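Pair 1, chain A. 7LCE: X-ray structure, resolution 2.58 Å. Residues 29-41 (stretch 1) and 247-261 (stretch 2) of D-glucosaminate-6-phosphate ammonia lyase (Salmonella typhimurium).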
# COMPACT_ATOMS: atom_id res chain seq x y z
N VAL A 29 14.90 -28.04 -45.95
CA VAL A 29 16.18 -28.61 -45.53
C VAL A 29 16.79 -29.44 -46.65
O VAL A 29 16.08 -30.15 -47.38
CB VAL A 29 15.98 -29.45 -44.25
CG1 VAL A 29 17.32 -29.92 -43.72
CG2 VAL A 29 15.24 -28.64 -43.20
N ALA A 30 18.11 -29.34 -46.79
CA ALA A 30 18.82 -30.11 -47.80
C ALA A 30 18.80 -31.60 -47.45
O ALA A 30 18.82 -31.97 -46.27
CB ALA A 30 20.26 -29.63 -47.93
N PRO A 31 18.76 -32.48 -48.46
CA PRO A 31 18.72 -33.92 -48.17
C PRO A 31 19.93 -34.44 -47.40
O PRO A 31 19.77 -35.34 -46.57
CB PRO A 31 18.62 -34.55 -49.56
CG PRO A 31 18.04 -33.48 -50.42
CD PRO A 31 18.61 -32.20 -49.89
N GLU A 32 21.13 -33.91 -47.67
CA GLU A 32 22.30 -34.36 -46.92
C GLU A 32 22.17 -34.02 -45.43
O GLU A 32 22.63 -34.78 -44.58
CB GLU A 32 23.58 -33.75 -47.50
CG GLU A 32 23.73 -33.89 -49.00
CD GLU A 32 23.33 -32.64 -49.77
OE1 GLU A 32 22.19 -32.16 -49.58
OE2 GLU A 32 24.15 -32.14 -50.56
N VAL A 33 21.55 -32.88 -45.11
CA VAL A 33 21.38 -32.52 -43.71
C VAL A 33 20.36 -33.43 -43.03
O VAL A 33 20.55 -33.85 -41.89
CB VAL A 33 20.99 -31.03 -43.60
CG1 VAL A 33 20.81 -30.64 -42.14
CG2 VAL A 33 22.06 -30.16 -44.24
N MET A 34 19.26 -33.74 -43.73
CA MET A 34 18.26 -34.63 -43.15
C MET A 34 18.80 -36.05 -42.97
O MET A 34 18.33 -36.78 -42.09
CB MET A 34 16.99 -34.64 -43.99
CG MET A 34 16.13 -33.39 -43.84
SD MET A 34 15.92 -32.88 -42.11
CE MET A 34 14.85 -34.18 -41.49
N GLN A 35 19.76 -36.46 -43.80
CA GLN A 35 20.42 -37.74 -43.58
C GLN A 35 21.12 -37.76 -42.22
O GLN A 35 21.01 -38.73 -41.47
CB GLN A 35 21.43 -38.02 -44.69
CG GLN A 35 20.84 -38.42 -46.03
CD GLN A 35 21.90 -38.79 -47.04
OE1 GLN A 35 23.05 -39.05 -46.68
NE2 GLN A 35 21.53 -38.81 -48.31
N ALA A 36 21.84 -36.68 -41.91
CA ALA A 36 22.49 -36.57 -40.61
C ALA A 36 21.47 -36.47 -39.48
O ALA A 36 21.69 -36.99 -38.39
CB ALA A 36 23.43 -35.37 -40.59
N THR A 37 20.35 -35.79 -39.74
CA THR A 37 19.30 -35.67 -38.73
C THR A 37 18.66 -37.02 -38.44
O THR A 37 18.39 -37.35 -37.28
CB THR A 37 18.25 -34.65 -39.18
OG1 THR A 37 18.88 -33.39 -39.41
CG2 THR A 37 17.17 -34.49 -38.11
N ALA A 38 18.41 -37.81 -39.48
CA ALA A 38 17.79 -39.12 -39.29
C ALA A 38 18.71 -40.06 -38.52
O ALA A 38 18.25 -40.79 -37.64
CB ALA A 38 17.41 -39.72 -40.65
N ARG A 39 20.00 -40.05 -38.84
CA ARG A 39 20.94 -40.88 -38.09
C ARG A 39 21.01 -40.44 -36.64
O ARG A 39 21.15 -41.26 -35.73
CB ARG A 39 22.33 -40.85 -38.74
CG ARG A 39 22.36 -41.47 -40.13
CD ARG A 39 23.72 -41.35 -40.80
NE ARG A 39 24.78 -41.96 -40.00
CZ ARG A 39 25.86 -41.31 -39.58
NH1 ARG A 39 26.07 -40.04 -39.88
NH2 ARG A 39 26.75 -41.97 -38.84
N ALA A 40 20.90 -39.13 -36.40
CA ALA A 40 20.90 -38.63 -35.03
C ALA A 40 19.64 -39.04 -34.28
O ALA A 40 19.69 -39.30 -33.08
CB ALA A 40 21.05 -37.11 -35.02
N ALA A 41 18.51 -39.10 -34.98
CA ALA A 41 17.25 -39.48 -34.34
C ALA A 41 17.23 -40.97 -33.99
O ALA A 41 16.54 -41.37 -33.05
CB ALA A 41 16.07 -39.13 -35.24
N GLY A 247 15.37 -31.23 -29.89
CA GLY A 247 15.90 -32.55 -29.64
C GLY A 247 17.28 -32.75 -30.21
O GLY A 247 17.86 -31.88 -30.87
N LYS A 248 17.83 -33.94 -29.95
CA LYS A 248 19.15 -34.28 -30.46
C LYS A 248 19.18 -34.32 -31.98
O LYS A 248 20.22 -34.05 -32.59
CB LYS A 248 19.60 -35.63 -29.89
CG LYS A 248 18.54 -36.72 -29.99
CD LYS A 248 19.07 -38.05 -29.47
CE LYS A 248 17.99 -39.13 -29.51
NZ LYS A 248 17.31 -39.20 -30.84
N GLU A 249 18.04 -34.63 -32.61
CA GLU A 249 18.04 -34.78 -34.06
C GLU A 249 18.23 -33.43 -34.75
O GLU A 249 19.01 -33.32 -35.71
CB GLU A 249 16.74 -35.46 -34.52
CG GLU A 249 15.46 -34.63 -34.41
CD GLU A 249 14.94 -34.53 -32.99
OE1 GLU A 249 15.46 -35.24 -32.10
OE2 GLU A 249 14.00 -33.73 -32.76
N ASN A 250 17.55 -32.38 -34.28
CA ASN A 250 17.69 -31.06 -34.88
C ASN A 250 18.92 -30.31 -34.38
O ASN A 250 19.42 -29.43 -35.08
CB ASN A 250 16.43 -30.24 -34.63
CG ASN A 250 15.27 -30.67 -35.50
OD1 ASN A 250 15.28 -31.76 -36.07
ND2 ASN A 250 14.25 -29.83 -35.60
N MET A 251 19.42 -30.65 -33.18
CA MET A 251 20.72 -30.13 -32.76
C MET A 251 21.80 -30.54 -33.75
O MET A 251 22.59 -29.71 -34.22
CB MET A 251 21.06 -30.62 -31.36
CG MET A 251 20.30 -29.92 -30.25
SD MET A 251 20.63 -30.66 -28.63
CE MET A 251 22.36 -30.23 -28.41
N VAL A 252 21.85 -31.83 -34.09
CA VAL A 252 22.79 -32.32 -35.09
C VAL A 252 22.48 -31.72 -36.45
O VAL A 252 23.38 -31.38 -37.22
CB VAL A 252 22.78 -33.86 -35.12
CG1 VAL A 252 23.66 -34.38 -36.25
CG2 VAL A 252 23.24 -34.42 -33.78
N GLY A 253 21.19 -31.58 -36.77
CA GLY A 253 20.80 -31.03 -38.05
C GLY A 253 21.33 -29.62 -38.27
O GLY A 253 21.78 -29.28 -39.37
N LEU A 254 21.29 -28.79 -37.23
CA LEU A 254 21.81 -27.43 -37.36
C LEU A 254 23.31 -27.43 -37.65
O LEU A 254 23.78 -26.66 -38.49
CB LEU A 254 21.52 -26.64 -36.09
CG LEU A 254 22.20 -25.27 -35.99
CD1 LEU A 254 21.72 -24.34 -37.10
CD2 LEU A 254 21.98 -24.64 -34.62
N VAL A 255 24.07 -28.29 -36.97
CA VAL A 255 25.51 -28.34 -37.18
C VAL A 255 25.83 -28.78 -38.60
O VAL A 255 26.68 -28.19 -39.28
CB VAL A 255 26.18 -29.25 -36.14
CG1 VAL A 255 27.68 -29.33 -36.39
CG2 VAL A 255 25.88 -28.74 -34.74
N TYR A 256 25.14 -29.81 -39.09
CA TYR A 256 25.38 -30.27 -40.46
C TYR A 256 24.84 -29.28 -41.48
O TYR A 256 25.36 -29.20 -42.60
CB TYR A 256 24.78 -31.66 -40.67
CG TYR A 256 25.72 -32.77 -40.26
CD1 TYR A 256 25.90 -33.10 -38.92
CD2 TYR A 256 26.45 -33.48 -41.21
CE1 TYR A 256 26.77 -34.10 -38.54
CE2 TYR A 256 27.32 -34.49 -40.84
CZ TYR A 256 27.48 -34.80 -39.51
OH TYR A 256 28.34 -35.80 -39.15
N ALA A 257 23.82 -28.50 -41.12
CA ALA A 257 23.35 -27.45 -42.01
C ALA A 257 24.33 -26.30 -42.07
O ALA A 257 24.47 -25.65 -43.12
CB ALA A 257 21.97 -26.96 -41.57
N LEU A 258 25.03 -26.02 -40.97
CA LEU A 258 26.04 -24.97 -40.97
C LEU A 258 27.23 -25.35 -41.86
O LEU A 258 27.76 -24.50 -42.58
CB LEU A 258 26.51 -24.68 -39.55
CG LEU A 258 25.53 -23.87 -38.70
CD1 LEU A 258 26.11 -23.62 -37.32
CD2 LEU A 258 25.20 -22.55 -39.38
N GLU A 259 27.66 -26.61 -41.81
CA GLU A 259 28.75 -27.05 -42.68
C GLU A 259 28.31 -27.07 -44.14
O GLU A 259 29.10 -26.74 -45.03
CB GLU A 259 29.26 -28.42 -42.25
CG GLU A 259 30.48 -28.89 -43.02
CD GLU A 259 31.68 -27.97 -42.85
OE1 GLU A 259 31.85 -27.41 -41.75
OE2 GLU A 259 32.45 -27.81 -43.82
N ASN A 260 27.06 -27.45 -44.40
CA ASN A 260 26.54 -27.42 -45.77
C ASN A 260 26.46 -25.99 -46.30
O ASN A 260 26.56 -25.77 -47.51
CB ASN A 260 25.18 -28.10 -45.83
CG ASN A 260 24.75 -28.43 -47.25
OD1 ASN A 260 24.10 -27.63 -47.91
ND2 ASN A 260 25.13 -29.61 -47.72
N TYR A 261 26.25 -25.02 -45.41
CA TYR A 261 26.26 -23.62 -45.80
C TYR A 261 27.68 -23.11 -45.99
O TYR A 261 27.94 -22.28 -46.87
CB TYR A 261 25.52 -22.79 -44.74
CG TYR A 261 25.35 -21.32 -45.05
CD1 TYR A 261 24.32 -20.88 -45.87
CD2 TYR A 261 26.20 -20.38 -44.49
CE1 TYR A 261 24.15 -19.54 -46.15
CE2 TYR A 261 26.04 -19.03 -44.77
CZ TYR A 261 25.02 -18.61 -45.59
OH TYR A 261 24.85 -17.28 -45.87

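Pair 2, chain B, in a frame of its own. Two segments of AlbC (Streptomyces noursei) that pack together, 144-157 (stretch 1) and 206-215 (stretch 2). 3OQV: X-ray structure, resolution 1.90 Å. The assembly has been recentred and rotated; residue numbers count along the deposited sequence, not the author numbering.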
# COMPACT_ATOMS: atom_id res chain seq x y z
N GLU B 144 -17.35 0.87 -12.66
CA GLU B 144 -16.29 -0.14 -12.65
C GLU B 144 -15.30 0.09 -11.50
O GLU B 144 -14.95 -0.84 -10.77
CB GLU B 144 -15.56 -0.15 -14.00
N PHE B 145 -14.83 1.33 -11.38
CA PHE B 145 -13.78 1.67 -10.42
C PHE B 145 -14.29 1.46 -9.01
O PHE B 145 -13.56 1.02 -8.13
CB PHE B 145 -13.34 3.12 -10.62
CG PHE B 145 -12.21 3.53 -9.72
CD1 PHE B 145 -10.91 3.17 -10.02
CD2 PHE B 145 -12.46 4.27 -8.57
CE1 PHE B 145 -9.88 3.54 -9.20
CE2 PHE B 145 -11.42 4.65 -7.76
CZ PHE B 145 -10.13 4.28 -8.06
N ALA B 146 -15.57 1.78 -8.80
CA ALA B 146 -16.18 1.69 -7.49
C ALA B 146 -16.33 0.24 -7.07
O ALA B 146 -16.00 -0.11 -5.94
CB ALA B 146 -17.53 2.39 -7.50
N THR B 147 -16.76 -0.61 -7.99
CA THR B 147 -16.83 -2.04 -7.74
C THR B 147 -15.46 -2.63 -7.43
O THR B 147 -15.31 -3.44 -6.51
CB THR B 147 -17.42 -2.80 -8.94
OG1 THR B 147 -18.78 -2.38 -9.15
CG2 THR B 147 -17.40 -4.31 -8.69
N ALA B 148 -14.46 -2.19 -8.19
CA ALA B 148 -13.08 -2.64 -8.02
C ALA B 148 -12.52 -2.25 -6.65
O ALA B 148 -11.94 -3.07 -5.95
CB ALA B 148 -12.19 -2.08 -9.13
N CYS B 149 -12.69 -0.98 -6.29
CA CYS B 149 -12.34 -0.53 -4.95
C CYS B 149 -13.06 -1.34 -3.90
O CYS B 149 -12.47 -1.74 -2.91
CB CYS B 149 -12.66 0.95 -4.79
SG CYS B 149 -11.50 2.01 -5.65
N GLU B 150 -14.35 -1.59 -4.12
CA GLU B 150 -15.17 -2.29 -3.14
C GLU B 150 -14.70 -3.73 -2.97
O GLU B 150 -14.64 -4.25 -1.86
CB GLU B 150 -16.64 -2.24 -3.56
CG GLU B 150 -17.26 -0.85 -3.47
CD GLU B 150 -18.62 -0.74 -4.13
OE1 GLU B 150 -19.09 -1.73 -4.73
OE2 GLU B 150 -19.23 0.35 -4.05
N ASP B 151 -14.34 -4.37 -4.08
CA ASP B 151 -13.74 -5.70 -4.00
C ASP B 151 -12.46 -5.70 -3.18
O ASP B 151 -12.24 -6.59 -2.36
CB ASP B 151 -13.48 -6.26 -5.41
CG ASP B 151 -14.76 -6.63 -6.14
OD1 ASP B 151 -15.82 -6.79 -5.47
OD2 ASP B 151 -14.72 -6.75 -7.39
N MET B 152 -11.66 -4.66 -3.38
CA MET B 152 -10.47 -4.47 -2.57
C MET B 152 -10.80 -4.27 -1.10
O MET B 152 -10.11 -4.81 -0.24
CB MET B 152 -9.65 -3.27 -3.07
CG MET B 152 -8.25 -3.23 -2.48
SD MET B 152 -7.24 -1.95 -3.23
CE MET B 152 -5.84 -1.97 -2.11
N VAL B 153 -11.82 -3.46 -0.82
CA VAL B 153 -12.29 -3.30 0.56
C VAL B 153 -12.59 -4.66 1.22
O VAL B 153 -12.15 -4.93 2.33
CB VAL B 153 -13.53 -2.37 0.65
CG1 VAL B 153 -14.16 -2.45 2.04
CG2 VAL B 153 -13.13 -0.92 0.31
N ARG B 154 -13.30 -5.52 0.50
CA ARG B 154 -13.62 -6.83 1.03
C ARG B 154 -12.38 -7.66 1.29
O ARG B 154 -12.30 -8.35 2.31
CB ARG B 154 -14.59 -7.56 0.10
CG ARG B 154 -15.91 -6.82 -0.06
CD ARG B 154 -17.02 -7.68 -0.63
NE ARG B 154 -18.29 -6.96 -0.52
CZ ARG B 154 -19.16 -7.10 0.48
NH1 ARG B 154 -18.98 -8.04 1.40
NH2 ARG B 154 -20.24 -6.34 0.52
N ALA B 155 -11.40 -7.58 0.39
CA ALA B 155 -10.14 -8.28 0.60
C ALA B 155 -9.40 -7.76 1.82
O ALA B 155 -8.86 -8.54 2.59
CB ALA B 155 -9.25 -8.21 -0.66
N VAL B 156 -9.38 -6.44 2.00
CA VAL B 156 -8.77 -5.86 3.19
C VAL B 156 -9.48 -6.35 4.45
O VAL B 156 -8.83 -6.77 5.42
CB VAL B 156 -8.82 -4.31 3.17
CG1 VAL B 156 -8.41 -3.74 4.52
CG2 VAL B 156 -7.95 -3.75 2.04
N VAL B 157 -10.80 -6.29 4.44
CA VAL B 157 -11.58 -6.68 5.61
C VAL B 157 -11.35 -8.15 5.92
O VAL B 157 -11.02 -8.52 7.04
CB VAL B 157 -13.10 -6.44 5.40
CG1 VAL B 157 -13.89 -7.14 6.49
CG2 VAL B 157 -13.40 -4.94 5.41
N THR B 206 -2.64 -10.47 -2.11
CA THR B 206 -2.87 -9.25 -1.34
C THR B 206 -4.05 -8.46 -1.88
O THR B 206 -4.49 -8.71 -3.01
CB THR B 206 -1.60 -8.37 -1.26
OG1 THR B 206 -1.18 -8.02 -2.58
CG2 THR B 206 -0.48 -9.12 -0.57
N PRO B 207 -4.59 -7.53 -1.08
CA PRO B 207 -5.84 -6.88 -1.48
C PRO B 207 -5.79 -6.15 -2.84
O PRO B 207 -6.80 -6.08 -3.52
CB PRO B 207 -6.09 -5.90 -0.34
CG PRO B 207 -5.57 -6.64 0.87
CD PRO B 207 -4.30 -7.32 0.36
N ILE B 208 -4.64 -5.58 -3.19
CA ILE B 208 -4.51 -4.92 -4.50
C ILE B 208 -4.83 -5.87 -5.66
O ILE B 208 -5.37 -5.44 -6.69
CB ILE B 208 -3.12 -4.28 -4.70
CG1 ILE B 208 -3.10 -3.40 -5.96
CG2 ILE B 208 -2.05 -5.36 -4.79
CD1 ILE B 208 -3.96 -2.16 -5.86
N THR B 209 -4.59 -7.16 -5.47
CA THR B 209 -4.86 -8.12 -6.53
C THR B 209 -6.36 -8.30 -6.75
O THR B 209 -6.79 -8.65 -7.84
CB THR B 209 -4.20 -9.49 -6.28
OG1 THR B 209 -4.86 -10.15 -5.20
CG2 THR B 209 -2.71 -9.31 -5.95
N ALA B 210 -7.16 -7.96 -5.74
CA ALA B 210 -8.61 -7.93 -5.92
C ALA B 210 -9.06 -6.75 -6.77
O ALA B 210 -9.91 -6.91 -7.65
CB ALA B 210 -9.32 -7.93 -4.56
N PHE B 211 -8.44 -5.59 -6.57
CA PHE B 211 -8.65 -4.45 -7.46
C PHE B 211 -8.24 -4.79 -8.90
O PHE B 211 -8.96 -4.47 -9.85
CB PHE B 211 -7.88 -3.22 -6.96
CG PHE B 211 -7.97 -2.03 -7.86
CD1 PHE B 211 -9.09 -1.20 -7.84
CD2 PHE B 211 -6.96 -1.76 -8.77
CE1 PHE B 211 -9.19 -0.14 -8.72
CE2 PHE B 211 -7.06 -0.69 -9.65
CZ PHE B 211 -8.17 0.12 -9.61
N LEU B 212 -7.08 -5.40 -9.06
CA LEU B 212 -6.50 -5.61 -10.39
C LEU B 212 -7.30 -6.63 -11.20
O LEU B 212 -7.27 -6.63 -12.43
CB LEU B 212 -5.03 -6.05 -10.27
CG LEU B 212 -4.12 -4.91 -9.80
CD1 LEU B 212 -2.70 -5.37 -9.58
CD2 LEU B 212 -4.18 -3.73 -10.78
N SER B 213 -8.04 -7.49 -10.52
CA SER B 213 -8.75 -8.55 -11.24
C SER B 213 -10.18 -8.17 -11.65
O SER B 213 -10.87 -8.94 -12.34
CB SER B 213 -8.74 -9.85 -10.43
OG SER B 213 -9.49 -9.69 -9.25
N ARG B 214 -10.64 -6.99 -11.25
CA ARG B 214 -12.04 -6.63 -11.43
C ARG B 214 -12.40 -6.35 -12.89
O ARG B 214 -11.56 -5.90 -13.67
CB ARG B 214 -12.44 -5.45 -10.55
N ARG B 215 -13.67 -6.58 -13.22
CA ARG B 215 -14.09 -6.77 -14.61
C ARG B 215 -13.64 -5.61 -15.49
O ARG B 215 -13.58 -4.47 -15.03
CB ARG B 215 -15.61 -6.94 -14.68

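The sharpest difference lies at one matched position of the second helix, where pair 1 has Gly253(A) and pair 2 has Phe211(B), their CA atoms 0.7 Å apart after superposition. In pair 1 the knob comes from the first helix: Val33(A) sits among Gly253(A), Tyr256(A), Ala257(A) and Asn260(A), and its CG1 lies 3.2 Å from Gly253(A) O. In pair 2 the knob comes from the second helix: Phe211(B) sits among Phe145(B), Ala148(B), Cys149(B) and Met152(B). The glycine is tightly covered, for an ideal CB on Gly253(A) would stand 2.7 Å from Thr37(A) OG1, a clash.

The frame around this reversal is shared. Fourteen central residues superpose with an RMSD of 0.5 Å on N, CA and C. Each pair is two nearly antiparallel helices, with axes approaching to 7.7 Å at 149° in pair 1 and 7.6 Å at 156° in pair 2. The buried areas are also similar, 599 and 532 Å².

Val33(A) matches Ala148(B), and the smaller residue faces the larger partner: Ala148(B) CB lies 3.5 Å from Phe211(B) CD1. Thr37(A) matches Met152(B). The threonine is compact, its OG1 3.3 Å from Gly253(A) CA while donating a hydrogen bond to Val33(A) O at 3.0 Å, so its hydroxyl is satisfied within its own helix. The methionine, extended with all three chi angles t, reaches across the second helix, with SD 4.0 Å from Phe211(B) CB and CE 4.2 Å from Ile208(B) CD1.

Further along, Ala36(A) matches Asp151(B), and Tyr256(A) matches Arg214(B). In pair 1, Ala36(A) CB lies over a face of the Tyr256(A) ring, 3.6 Å from the centroid and 17° off the normal, a CH-pi contact. In pair 2, Asp151(B) OD2 approaches Arg214(B) CB at 4.1 Å, but the arginine is unmodelled beyond CB, so its full contribution cannot be judged.

Ala40(A) and Ala155(B) are alanines at matched positions, their CA atoms 0.6 Å apart, and both direct CB toward the other stretch. Ala40(A) CB meets Val252(A) CG2 at 3.7 Å; Ala155(B) CB meets Ala210(B) CB, at the position matching Val252(A), at 3.9 Å. Near this end pair 1 adds polar contacts: Lys248(A) NZ donates to Ala40(A) O at 3.3 Å and, weakly, to Ala41(A) O at 3.2 Å. Pair 2 instead packs Pro207(B), whose CB lies 3.7 Å from Val156(B) CG2, and no hydrogen bond joins its stretches among the modelled atoms.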